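Local coordinates for putative NADH-flavin reductase (PDB 4R01), which probably reduces flavins with NADH as electron donor and folds as an NAD(P)-binding Rossmann domain, at residues D136-K141 with W146-P151; K79-F84 with T93-V98; L114-D119 with L127-A132; D54-F59 with N85-G90; A61-F66 with D193-G198. All coordinates share one frame; numbering follows the deposited sequence.

Contact 1: residues D136-K141 with W146-P151; sequences DLLRTK and WTFVSP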
# COMPACT_ATOMS: atom_id res chain seq x y z
N ASP A 136 23.43 12.30 -4.69
CA ASP A 136 23.47 13.73 -4.40
C ASP A 136 24.84 14.32 -4.73
O ASP A 136 24.94 15.47 -5.18
CB ASP A 136 23.12 14.00 -2.94
CG ASP A 136 21.66 13.70 -2.62
OD1 ASP A 136 20.84 13.64 -3.56
OD2 ASP A 136 21.33 13.55 -1.42
N LEU A 137 25.89 13.54 -4.51
CA LEU A 137 27.25 14.00 -4.78
C LEU A 137 27.51 14.09 -6.28
O LEU A 137 28.23 14.97 -6.74
CB LEU A 137 28.26 13.06 -4.12
CG LEU A 137 29.72 13.52 -4.11
CD1 LEU A 137 29.85 14.90 -3.48
CD2 LEU A 137 30.58 12.52 -3.36
N LEU A 138 26.90 13.19 -7.05
CA LEU A 138 27.06 13.18 -8.50
C LEU A 138 26.50 14.43 -9.17
O LEU A 138 27.06 14.93 -10.14
CB LEU A 138 26.41 11.93 -9.10
CG LEU A 138 27.25 10.66 -9.14
CD1 LEU A 138 26.40 9.46 -9.55
CD2 LEU A 138 28.43 10.82 -10.08
N ARG A 139 25.38 14.94 -8.65
CA ARG A 139 24.74 16.11 -9.26
C ARG A 139 25.63 17.35 -9.21
O ARG A 139 25.45 18.27 -10.00
CB ARG A 139 23.41 16.40 -8.58
CG ARG A 139 22.42 15.25 -8.66
CD ARG A 139 21.01 15.74 -8.39
NE ARG A 139 20.08 14.63 -8.19
CZ ARG A 139 19.45 13.99 -9.17
NH1 ARG A 139 19.66 14.32 -10.43
NH2 ARG A 139 18.62 13.00 -8.87
N THR A 140 26.58 17.36 -8.29
CA THR A 140 27.50 18.49 -8.16
C THR A 140 28.69 18.36 -9.10
O THR A 140 29.48 19.29 -9.25
CB THR A 140 28.01 18.63 -6.71
OG1 THR A 140 28.80 17.49 -6.37
CG2 THR A 140 26.84 18.74 -5.74
N LYS A 141 28.82 17.19 -9.73
CA LYS A 141 29.90 16.95 -10.67
C LYS A 141 29.52 17.45 -12.06
O LYS A 141 28.97 16.71 -12.88
CB LYS A 141 30.26 15.46 -10.72
CG LYS A 141 30.69 14.89 -9.38
CD LYS A 141 31.71 15.79 -8.69
CE LYS A 141 32.19 15.18 -7.39
NZ LYS A 141 33.09 16.11 -6.64
N TRP A 146 27.92 11.52 -16.10
CA TRP A 146 27.43 10.45 -15.24
C TRP A 146 25.98 10.07 -15.55
O TRP A 146 25.22 10.87 -16.08
CB TRP A 146 27.55 10.86 -13.77
CG TRP A 146 26.76 12.08 -13.40
CD1 TRP A 146 27.19 13.38 -13.43
CD2 TRP A 146 25.40 12.12 -12.94
NE1 TRP A 146 26.18 14.22 -13.03
CE2 TRP A 146 25.08 13.48 -12.72
CE3 TRP A 146 24.43 11.15 -12.70
CZ2 TRP A 146 23.82 13.88 -12.26
CZ3 TRP A 146 23.18 11.55 -12.25
CH2 TRP A 146 22.89 12.91 -12.03
N THR A 147 25.63 8.83 -15.21
CA THR A 147 24.25 8.38 -15.30
C THR A 147 23.95 7.40 -14.17
O THR A 147 24.50 6.29 -14.13
CB THR A 147 23.94 7.72 -16.66
OG1 THR A 147 24.13 8.68 -17.71
CG2 THR A 147 22.50 7.23 -16.69
N PHE A 148 23.09 7.82 -13.25
CA PHE A 148 22.68 6.99 -12.12
C PHE A 148 21.52 6.09 -12.55
O PHE A 148 20.49 6.58 -13.00
CB PHE A 148 22.25 7.88 -10.95
CG PHE A 148 22.35 7.20 -9.61
CD1 PHE A 148 23.57 7.06 -8.97
CD2 PHE A 148 21.21 6.72 -8.97
CE1 PHE A 148 23.67 6.45 -7.74
CE2 PHE A 148 21.30 6.11 -7.73
CZ PHE A 148 22.53 5.98 -7.12
N VAL A 149 21.70 4.78 -12.43
CA VAL A 149 20.68 3.85 -12.88
C VAL A 149 20.00 3.15 -11.71
O VAL A 149 20.47 2.12 -11.23
CB VAL A 149 21.26 2.80 -13.84
CG1 VAL A 149 20.15 1.95 -14.43
CG2 VAL A 149 22.06 3.48 -14.94
N SER A 150 18.89 3.72 -11.26
CA SER A 150 18.12 3.14 -10.17
C SER A 150 17.37 1.89 -10.61
O SER A 150 16.74 1.87 -11.66
CB SER A 150 17.12 4.16 -9.62
OG SER A 150 17.77 5.13 -8.81
N PRO A 151 17.46 0.82 -9.80
CA PRO A 151 16.68 -0.39 -10.05
C PRO A 151 15.28 -0.24 -9.47
O PRO A 151 14.96 0.83 -8.95
CB PRO A 151 17.47 -1.47 -9.32
CG PRO A 151 18.03 -0.74 -8.14
CD PRO A 151 18.29 0.69 -8.59
O HOH W 1 26.18 16.97 -12.47
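One face of the W146 indole lies against L138, whose CB sits 4.1 Å from the centroid of the six-membered ring and 16° off its normal, a CH-pi contact. At the edge, in the ring plane, are NH1 of R139 and a water. That water accepts from W146 NE1 at 2.8 Å and donates to K141 O, so the indole N-H reaches K141 of the turn through a bridge. L138 O lies close to NE1 as well, but at an angle too poor for a hydrogen bond. W146 CG stands between the backbone N and the carbonyl carbon (chi1 61°), which lays the indole along L138 and R139. From the same leucine, CD2 packs on W146 CB at 3.8 Å, and CD1 meets F148 CD1 at 3.8 Å. The R139 chain, extended from CG to NE, runs past the benzo end of the indole with NH1 3.9 Å from W146 CH2; its guanidinium, tilted 76° to the indole, is held by a salt bridge to E170. L138 to K141 form a type I turn that leads on from helix 125-138 toward strand 145-150: the helix-to-strand return of a Rossmann-type beta-alpha-beta crossover.

Contact 2: residues K79-F84 with T93-V98; sequences KSIELF and TRFLVV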
# COMPACT_ATOMS: atom_id res chain seq x y z
N LYS A 79 32.81 7.95 -1.40
CA LYS A 79 34.23 8.10 -1.68
C LYS A 79 34.56 7.59 -3.08
O LYS A 79 35.45 8.12 -3.74
CB LYS A 79 35.07 7.37 -0.64
CG LYS A 79 36.54 7.78 -0.63
CD LYS A 79 37.38 6.85 0.23
CE LYS A 79 38.84 7.28 0.24
NZ LYS A 79 39.75 6.18 0.67
N SER A 80 33.82 6.58 -3.53
CA SER A 80 34.03 6.02 -4.87
C SER A 80 33.67 7.05 -5.93
O SER A 80 34.38 7.19 -6.93
CB SER A 80 33.22 4.74 -5.06
OG SER A 80 31.83 5.01 -5.06
N ILE A 81 32.57 7.76 -5.71
CA ILE A 81 32.15 8.83 -6.62
C ILE A 81 33.22 9.91 -6.72
O ILE A 81 33.59 10.33 -7.82
CB ILE A 81 30.84 9.47 -6.16
CG1 ILE A 81 29.71 8.44 -6.15
CG2 ILE A 81 30.48 10.65 -7.05
CD1 ILE A 81 29.46 7.80 -7.50
N GLU A 82 33.70 10.37 -5.57
CA GLU A 82 34.74 11.39 -5.51
C GLU A 82 35.98 10.93 -6.26
O GLU A 82 36.62 11.71 -6.97
CB GLU A 82 35.09 11.72 -4.06
CG GLU A 82 35.52 13.16 -3.84
CD GLU A 82 34.35 14.12 -3.86
OE1 GLU A 82 33.45 13.99 -3.00
OE2 GLU A 82 34.32 15.01 -4.74
N LEU A 83 36.31 9.65 -6.12
CA LEU A 83 37.45 9.06 -6.80
C LEU A 83 37.25 9.00 -8.31
O LEU A 83 38.12 9.42 -9.07
CB LEU A 83 37.72 7.65 -6.27
CG LEU A 83 38.67 6.82 -7.13
CD1 LEU A 83 40.11 7.30 -7.00
CD2 LEU A 83 38.56 5.35 -6.79
N PHE A 84 36.11 8.47 -8.73
CA PHE A 84 35.82 8.31 -10.15
C PHE A 84 35.75 9.66 -10.85
O PHE A 84 36.20 9.79 -12.00
CB PHE A 84 34.52 7.54 -10.35
CG PHE A 84 34.69 6.05 -10.30
CD1 PHE A 84 35.47 5.40 -11.25
CD2 PHE A 84 34.08 5.30 -9.31
CE1 PHE A 84 35.63 4.04 -11.20
CE2 PHE A 84 34.24 3.93 -9.26
CZ PHE A 84 35.01 3.30 -10.21
N THR A 93 34.41 10.17 -21.47
CA THR A 93 33.98 8.85 -21.03
C THR A 93 32.71 8.90 -20.17
O THR A 93 32.58 9.74 -19.28
CB THR A 93 35.08 8.14 -20.23
OG1 THR A 93 36.32 8.20 -20.95
CG2 THR A 93 34.72 6.68 -19.97
N ARG A 94 31.78 7.99 -20.44
CA ARG A 94 30.56 7.87 -19.66
C ARG A 94 30.79 7.08 -18.38
O ARG A 94 31.54 6.10 -18.37
CB ARG A 94 29.45 7.21 -20.48
CG ARG A 94 28.89 8.08 -21.59
CD ARG A 94 27.59 7.51 -22.14
NE ARG A 94 26.55 7.43 -21.12
CZ ARG A 94 25.34 6.93 -21.33
NH1 ARG A 94 25.01 6.47 -22.53
NH2 ARG A 94 24.45 6.90 -20.35
N PHE A 95 30.15 7.50 -17.30
CA PHE A 95 30.29 6.82 -16.02
C PHE A 95 28.92 6.44 -15.46
O PHE A 95 28.20 7.29 -14.94
CB PHE A 95 31.06 7.70 -15.03
CG PHE A 95 31.09 7.15 -13.63
CD1 PHE A 95 31.67 5.93 -13.35
CD2 PHE A 95 30.54 7.88 -12.58
CE1 PHE A 95 31.70 5.43 -12.06
CE2 PHE A 95 30.57 7.39 -11.29
CZ PHE A 95 31.15 6.16 -11.03
N LEU A 96 28.57 5.17 -15.58
CA LEU A 96 27.28 4.68 -15.12
C LEU A 96 27.39 4.05 -13.74
O LEU A 96 28.36 3.37 -13.43
CB LEU A 96 26.70 3.65 -16.10
CG LEU A 96 25.88 4.19 -17.28
CD1 LEU A 96 26.75 4.96 -18.26
CD2 LEU A 96 25.15 3.05 -17.98
N VAL A 97 26.38 4.29 -12.91
CA VAL A 97 26.35 3.75 -11.56
C VAL A 97 25.13 2.86 -11.35
O VAL A 97 24.01 3.26 -11.65
CB VAL A 97 26.33 4.86 -10.50
CG1 VAL A 97 26.31 4.26 -9.10
CG2 VAL A 97 27.53 5.78 -10.67
N VAL A 98 25.36 1.65 -10.86
CA VAL A 98 24.27 0.81 -10.40
C VAL A 98 23.80 1.34 -9.05
O VAL A 98 24.48 1.18 -8.04
CB VAL A 98 24.69 -0.66 -10.26
CG1 VAL A 98 23.53 -1.49 -9.71
CG2 VAL A 98 25.16 -1.20 -11.60
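The beta-alpha-beta unit formed by strand 61-64, helix 76-88 and strand 94-98 closes here, where F84 and I81 of the helix come down on F95 of the strand. The F84 and F95 rings overlap obliquely, with centroids 4.7 Å apart and planes at 32°. CE1 of F95 lies over one face of F84, towards the rim, and CZ of F95 approaches F84 CD2 to 3.5 Å. F84 also uses its first side-chain carbon: CB is 4.0 Å from the F95 centroid and 24° off the normal, a CH-pi contact over the face. F95 is thus met on one face by both the ring and the CB of a single residue. CG of F95 is anti to the backbone N, and this sends the ring out from the strand to the helix.

Helix and strand segments run almost antiparallel, at 171° with axes 11.3 Å apart, as expected where the helix of a Rossmann crossover returns over the sheet to the next parallel strand. Two residues further along the strand, V97 also points at the helix. I81 spans the two strand residues with its CD1, which lies in the plane of F95 at the ring edge, 4.0 Å from CE2, and 4.2 Å from V97 CG2. The contact is wholly apolar and buried. V62 and S64 of the adjacent strand touch F84 as well, while L138 and E134 of helix 125-138 pack on I81 from the neighbouring helix on the same side of the sheet.

Contact 3: residues L114-D119 with L127-A132; sequences LLDTPD and LAKAQA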
# COMPACT_ATOMS: atom_id res chain seq x y z
N LEU A 114 11.62 8.18 -1.50
CA LEU A 114 11.07 6.96 -0.93
C LEU A 114 11.74 6.64 0.37
O LEU A 114 11.15 6.12 1.28
CB LEU A 114 11.29 5.78 -1.85
CG LEU A 114 10.14 5.38 -2.72
CD1 LEU A 114 9.60 6.59 -3.39
CD2 LEU A 114 10.63 4.42 -3.77
N LEU A 115 12.98 7.01 0.43
CA LEU A 115 13.83 6.87 1.55
C LEU A 115 13.25 7.56 2.77
O LEU A 115 13.45 7.14 3.89
CB LEU A 115 15.05 7.65 1.17
CG LEU A 115 16.44 7.28 1.56
CD1 LEU A 115 16.82 8.40 2.46
CD2 LEU A 115 16.42 6.00 2.32
N ASP A 116 12.60 8.68 2.54
CA ASP A 116 12.13 9.55 3.59
C ASP A 116 10.75 9.29 4.16
O ASP A 116 10.37 9.95 5.05
CB ASP A 116 12.16 10.99 3.08
CG ASP A 116 13.51 11.43 2.66
OD1 ASP A 116 14.47 11.12 3.36
OD2 ASP A 116 13.60 12.12 1.64
N THR A 117 10.02 8.34 3.63
CA THR A 117 8.67 7.99 4.05
C THR A 117 8.68 7.30 5.41
O THR A 117 9.62 6.59 5.74
CB THR A 117 7.98 7.09 3.01
OG1 THR A 117 8.67 5.83 2.93
CG2 THR A 117 7.98 7.75 1.65
N PRO A 118 7.62 7.52 6.21
CA PRO A 118 7.52 6.96 7.56
C PRO A 118 7.59 5.43 7.60
O PRO A 118 8.01 4.88 8.61
CB PRO A 118 6.15 7.45 8.04
CG PRO A 118 5.91 8.69 7.26
CD PRO A 118 6.50 8.43 5.91
N ASP A 119 7.20 4.77 6.52
CA ASP A 119 7.14 3.31 6.50
C ASP A 119 8.37 2.64 5.90
O ASP A 119 8.45 1.42 5.86
CB ASP A 119 5.89 2.84 5.75
CG ASP A 119 4.72 2.59 6.68
OD1 ASP A 119 4.73 1.57 7.39
OD2 ASP A 119 3.79 3.42 6.69
N LEU A 127 21.94 1.36 3.65
CA LEU A 127 22.33 1.25 2.24
C LEU A 127 21.67 2.33 1.40
O LEU A 127 22.31 2.97 0.58
CB LEU A 127 21.99 -0.13 1.68
CG LEU A 127 22.25 -0.31 0.19
CD1 LEU A 127 23.72 -0.05 -0.14
CD2 LEU A 127 21.83 -1.70 -0.28
N ALA A 128 20.37 2.54 1.63
CA ALA A 128 19.59 3.51 0.88
C ALA A 128 20.13 4.93 1.05
O ALA A 128 20.14 5.72 0.11
CB ALA A 128 18.13 3.46 1.31
N LYS A 129 20.58 5.24 2.26
CA LYS A 129 21.12 6.56 2.55
C LYS A 129 22.46 6.75 1.85
O LYS A 129 22.73 7.81 1.28
CB LYS A 129 21.28 6.76 4.05
CG LYS A 129 21.36 8.22 4.46
CD LYS A 129 19.96 8.75 4.70
CE LYS A 129 19.76 10.09 4.02
NZ LYS A 129 18.39 10.62 4.25
N ALA A 130 23.30 5.72 1.89
CA ALA A 130 24.60 5.78 1.24
C ALA A 130 24.44 5.93 -0.26
O ALA A 130 25.19 6.66 -0.90
CB ALA A 130 25.42 4.53 1.57
N GLN A 131 23.45 5.25 -0.82
CA GLN A 131 23.19 5.32 -2.25
C GLN A 131 22.53 6.64 -2.64
O GLN A 131 22.66 7.10 -3.77
CB GLN A 131 22.31 4.15 -2.70
CG GLN A 131 23.04 2.82 -2.70
CD GLN A 131 22.13 1.67 -3.05
OE1 GLN A 131 21.03 1.53 -2.50
NE2 GLN A 131 22.57 0.83 -3.98
N ALA A 132 21.83 7.25 -1.68
CA ALA A 132 21.21 8.55 -1.90
C ALA A 132 22.26 9.66 -1.81
O ALA A 132 22.26 10.59 -2.63
CB ALA A 132 20.10 8.79 -0.88
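L115, in the short 3-10 turn at residues 114-116, meets A128 and K129 on helix 125-138. Just before it, L114 uses its carbonyl O to accept a hydrogen bond from T117 OG1 at 3.0 Å, fastening the turn to the residue that follows it. L115 points at the helix and splits its two methyls between partners: CD2 faces A128 CB, where the modelled separation of 3.2 Å is shorter than methyl packing allows and is doubtful in detail, while CD1 lies alongside the end of K129, 3.7 Å from CE. The lysine chain, bent at chi2 (88°) and chi3 (-133°), folds across the leucine at about a right angle. D116 comes next, with OD1 4.1 Å from K129 NZ; the opposite charges are near each other but beyond salt-bridge range, so any attraction is probably modest. From T117 the chain runs away from helix 125-138 through P118 to D119. F120, in the loop leading into that helix, packs on both L115 and A128. In the chain the 3-10 segment falls between strand 94-98 and helix 125-138, with its backbone bonded to G102 and L104, while L114, T117, P118 and D119 face a second subunit and L127, on the helix, touches P71 of a third.

Contact 4: residues D54-F59 with N85-G90; sequences DDLTGF and NQLLAG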
# COMPACT_ATOMS: atom_id res chain seq x y z
N ASP A 54 45.23 6.21 -15.70
CA ASP A 54 45.80 5.29 -16.68
C ASP A 54 45.10 3.93 -16.66
O ASP A 54 45.20 3.16 -17.62
CB ASP A 54 47.30 5.13 -16.44
CG ASP A 54 48.09 6.35 -16.85
OD1 ASP A 54 47.58 7.15 -17.66
OD2 ASP A 54 49.24 6.52 -16.37
N ASP A 55 44.40 3.63 -15.57
CA ASP A 55 43.60 2.42 -15.49
C ASP A 55 42.28 2.57 -16.23
O ASP A 55 41.74 1.60 -16.76
CB ASP A 55 43.34 2.03 -14.04
CG ASP A 55 44.60 1.63 -13.30
OD1 ASP A 55 45.51 1.05 -13.94
OD2 ASP A 55 44.68 1.89 -12.08
N LEU A 56 41.76 3.79 -16.27
CA LEU A 56 40.43 4.03 -16.84
C LEU A 56 40.47 4.71 -18.20
O LEU A 56 39.42 4.98 -18.79
CB LEU A 56 39.58 4.84 -15.88
CG LEU A 56 39.24 4.15 -14.56
CD1 LEU A 56 38.15 4.92 -13.81
CD2 LEU A 56 38.82 2.71 -14.80
N THR A 57 41.66 5.00 -18.71
CA THR A 57 41.80 5.53 -20.06
C THR A 57 41.56 4.42 -21.08
O THR A 57 41.85 3.25 -20.81
CB THR A 57 43.18 6.15 -20.31
OG1 THR A 57 44.20 5.25 -19.85
CG2 THR A 57 43.32 7.48 -19.59
N GLY A 58 41.03 4.78 -22.24
CA GLY A 58 40.76 3.81 -23.28
C GLY A 58 39.47 3.04 -23.07
O GLY A 58 39.37 1.86 -23.41
N PHE A 59 38.47 3.72 -22.50
CA PHE A 59 37.15 3.13 -22.32
C PHE A 59 36.06 4.08 -22.81
O PHE A 59 36.11 5.28 -22.55
CB PHE A 59 36.90 2.77 -20.86
CG PHE A 59 37.69 1.59 -20.38
CD1 PHE A 59 37.39 0.31 -20.81
CD2 PHE A 59 38.74 1.75 -19.48
CE1 PHE A 59 38.11 -0.78 -20.37
CE2 PHE A 59 39.46 0.67 -19.04
CZ PHE A 59 39.15 -0.60 -19.48
N ASN A 85 35.20 10.66 -10.17
CA ASN A 85 35.17 12.01 -10.71
C ASN A 85 36.57 12.53 -10.98
O ASN A 85 36.84 13.09 -12.04
CB ASN A 85 34.43 12.95 -9.76
CG ASN A 85 34.35 14.36 -10.28
OD1 ASN A 85 33.64 14.64 -11.25
ND2 ASN A 85 35.06 15.28 -9.64
N GLN A 86 37.46 12.31 -10.03
CA GLN A 86 38.85 12.70 -10.15
C GLN A 86 39.50 12.04 -11.34
O GLN A 86 40.36 12.62 -11.93
CB GLN A 86 39.64 12.30 -8.92
CG GLN A 86 39.59 13.29 -7.78
CD GLN A 86 39.76 12.64 -6.42
OE1 GLN A 86 40.11 11.47 -6.31
NE2 GLN A 86 39.51 13.40 -5.37
N LEU A 87 39.07 10.85 -11.69
CA LEU A 87 39.68 10.05 -12.75
C LEU A 87 39.07 10.31 -14.12
O LEU A 87 39.76 10.24 -15.13
CB LEU A 87 39.58 8.56 -12.42
CG LEU A 87 40.27 8.09 -11.14
CD1 LEU A 87 40.12 6.58 -10.99
CD2 LEU A 87 41.73 8.49 -11.14
N LEU A 88 37.78 10.62 -14.15
CA LEU A 88 37.04 10.66 -15.41
C LEU A 88 36.60 12.06 -15.85
O LEU A 88 36.35 12.27 -17.04
CB LEU A 88 35.82 9.75 -15.33
CG LEU A 88 36.11 8.26 -15.11
CD1 LEU A 88 34.83 7.45 -15.18
CD2 LEU A 88 37.13 7.75 -16.13
N ALA A 89 36.48 13.00 -14.92
CA ALA A 89 36.07 14.35 -15.27
C ALA A 89 37.06 14.99 -16.23
O ALA A 89 38.27 14.80 -16.11
CB ALA A 89 35.90 15.21 -14.03
N GLY A 90 36.54 15.75 -17.19
CA GLY A 90 37.37 16.33 -18.23
C GLY A 90 37.36 15.48 -19.48
O GLY A 90 37.40 16.00 -20.60
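L56 packs into the pair L87 and L88 near the end of helix 76-88, joining the short, weakly bonded helix around 53-56 to a crossover helix of the Rossmann fold on one side of its sheet. The tight part consists of these three leucines. L56 crosses each of the other two at about a right angle, and its CD1 does most of the work: it lies 3.8 Å from L87 CD1 and also 3.8 Å from L88 CD2. The CB of L56 adds to the grip on L88, again through CD2. All three have CG beside the backbone N and anti to the carbonyl carbon; for L56 (chi1 -65°), with CD1 carried outward by chi2 of -168°, this places one methyl at the junction of its two partners. I31 of strand 27-32 packs against L56, and L51 against L87.

The outer side is looser and largely polar. D54, T57 and G58 are exposed, and Q86 is exposed on the helix. D55 is turned to other partners, forming a salt bridge with K46 and a hydrogen bond with T52 N. A89, the first residue after helix 76-88, leaves helical backbone angles, and G90 follows with phi of 97°. Although A89 is past the helix, its N still donates to N85 O at 2.9 Å.

Contact 5: residues A61-F66 with D193-G198; sequences AVISAF and DELEKG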
# COMPACT_ATOMS: atom_id res chain seq x y z
N ALA A 61 32.95 3.71 -21.82
CA ALA A 61 32.16 3.90 -20.62
C ALA A 61 32.67 3.04 -19.47
O ALA A 61 33.18 1.94 -19.68
CB ALA A 61 30.69 3.60 -20.89
N VAL A 62 32.52 3.56 -18.25
CA VAL A 62 32.87 2.82 -17.05
C VAL A 62 31.63 2.59 -16.19
O VAL A 62 30.97 3.55 -15.78
CB VAL A 62 33.95 3.56 -16.23
CG1 VAL A 62 34.11 2.93 -14.86
CG2 VAL A 62 35.27 3.57 -16.98
N ILE A 63 31.31 1.33 -15.92
CA ILE A 63 30.13 0.99 -15.14
C ILE A 63 30.51 0.48 -13.75
O ILE A 63 31.12 -0.58 -13.61
CB ILE A 63 29.27 -0.09 -15.83
CG1 ILE A 63 28.83 0.37 -17.22
CG2 ILE A 63 28.06 -0.44 -14.97
CD1 ILE A 63 29.74 -0.09 -18.34
N SER A 64 30.13 1.23 -12.73
CA SER A 64 30.43 0.83 -11.36
C SER A 64 29.26 0.07 -10.75
O SER A 64 28.16 0.61 -10.58
CB SER A 64 30.78 2.03 -10.50
OG SER A 64 30.97 1.64 -9.15
N ALA A 65 29.50 -1.20 -10.42
CA ALA A 65 28.53 -2.03 -9.74
C ALA A 65 29.01 -2.27 -8.32
O ALA A 65 28.73 -3.31 -7.72
CB ALA A 65 28.33 -3.34 -10.48
N PHE A 66 29.75 -1.30 -7.79
CA PHE A 66 30.33 -1.39 -6.45
C PHE A 66 29.26 -1.55 -5.37
O PHE A 66 28.27 -0.82 -5.34
CB PHE A 66 31.19 -0.16 -6.17
CG PHE A 66 31.74 -0.11 -4.77
CD1 PHE A 66 32.83 -0.88 -4.41
CD2 PHE A 66 31.17 0.73 -3.82
CE1 PHE A 66 33.34 -0.83 -3.13
CE2 PHE A 66 31.68 0.78 -2.53
CZ PHE A 66 32.76 -0.00 -2.19
N ASP A 193 21.41 -1.15 -22.77
CA ASP A 193 20.65 -0.40 -23.77
C ASP A 193 20.95 1.09 -23.66
O ASP A 193 21.08 1.78 -24.67
CB ASP A 193 19.15 -0.64 -23.61
CG ASP A 193 18.72 -2.01 -24.10
OD1 ASP A 193 19.55 -2.70 -24.73
OD2 ASP A 193 17.56 -2.39 -23.86
N GLU A 194 21.07 1.58 -22.43
CA GLU A 194 21.42 2.97 -22.19
C GLU A 194 22.87 3.24 -22.60
O GLU A 194 23.26 4.39 -22.84
CB GLU A 194 21.18 3.33 -20.72
CG GLU A 194 21.63 4.72 -20.30
CD GLU A 194 20.90 5.83 -21.04
OE1 GLU A 194 19.71 5.65 -21.37
OE2 GLU A 194 21.53 6.88 -21.30
N LEU A 195 23.67 2.19 -22.69
CA LEU A 195 25.05 2.32 -23.14
C LEU A 195 25.11 2.41 -24.66
O LEU A 195 25.81 3.25 -25.22
CB LEU A 195 25.91 1.16 -22.65
CG LEU A 195 26.28 1.22 -21.17
CD1 LEU A 195 27.00 -0.05 -20.75
CD2 LEU A 195 27.16 2.44 -20.92
N GLU A 196 24.36 1.53 -25.32
CA GLU A 196 24.28 1.52 -26.77
C GLU A 196 23.45 2.69 -27.31
O GLU A 196 23.88 3.42 -28.21
CB GLU A 196 23.70 0.19 -27.25
CG GLU A 196 24.62 -1.01 -27.07
CD GLU A 196 23.92 -2.32 -27.37
OE1 GLU A 196 22.94 -2.30 -28.14
OE2 GLU A 196 24.31 -3.36 -26.80
N LYS A 197 22.26 2.86 -26.75
CA LYS A 197 21.32 3.89 -27.22
C LYS A 197 21.05 4.91 -26.10
O LYS A 197 19.95 4.96 -25.55
CB LYS A 197 20.03 3.24 -27.69
CG LYS A 197 20.22 1.87 -28.34
CD LYS A 197 20.00 1.89 -29.85
CE LYS A 197 18.58 1.43 -30.15
NZ LYS A 197 18.46 0.72 -31.45
N GLY A 198 22.05 5.67 -25.72
CA GLY A 198 21.91 6.40 -24.49
C GLY A 198 21.67 7.86 -24.59
O GLY A 198 22.54 8.62 -24.90
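L195 reaches from its helix to two residues of strand 61-64 with its two methyls, one to each. CD1 meets I63 CD1 tip to tip at 3.6 Å, and CD2 touches A61 CB at 3.7 Å. The leucine has CG beside the backbone N (chi1 -75°) and chi2 of 174°, a conformation that spreads the branch across the two strand positions. I63 holds its CG1 beside the backbone N and its CG2 anti to it. From CG1 the chain turns by chi2 of 94°, well away from a staggered value, bringing CD1 towards the helix; CG1 itself remains 4.0 Å from L195 CD1. A61 and I63, two residues apart in the strand, both point at the helix, whereas V62 between them points to the other side of the sheet, where it packs on L88 of helix 76-88.

Strand 61-64 is central in the parallel part of the Rossmann sheet, bonded on one flank to strand 3-7 and on the other to strand 94-98. Helix 184-196 covers the face opposite helix 76-88, in the layered alpha/beta/alpha arrangement of this fold. L4 of strand 3-7 and L96 of strand 94-98 also touch L195, so the leucine side chain bears on three adjacent strands. Polar neighbours on the helix find partners away from this apolar patch: D193 and E196 each form a salt bridge with R24, and the buried E194 forms one with R94 of strand 94-98.

Overall arrangement
Contacts 1, 2 and 4 lie on the side of the Rossmann sheet covered by helices 76-88 and 125-138, while contact 5 brings helix 184-196 to the other side. Contacts 1 and 2 have centres about 8 Å apart and are joined by a salt bridge between K141 NZ and E82 OE2, and by neighbouring strands 145-150 and 94-98. Contacts 2 and 4 share helix 76-88, with centres about 10 Å apart, and F84 CE1 touches L56 CD1 at 3.7 Å. Through V62, contact 4 also meets contact 5. Contact 3 is peripheral, its centre about 30 Å from that of contact 4, and shares helix 125-138 with contact 1.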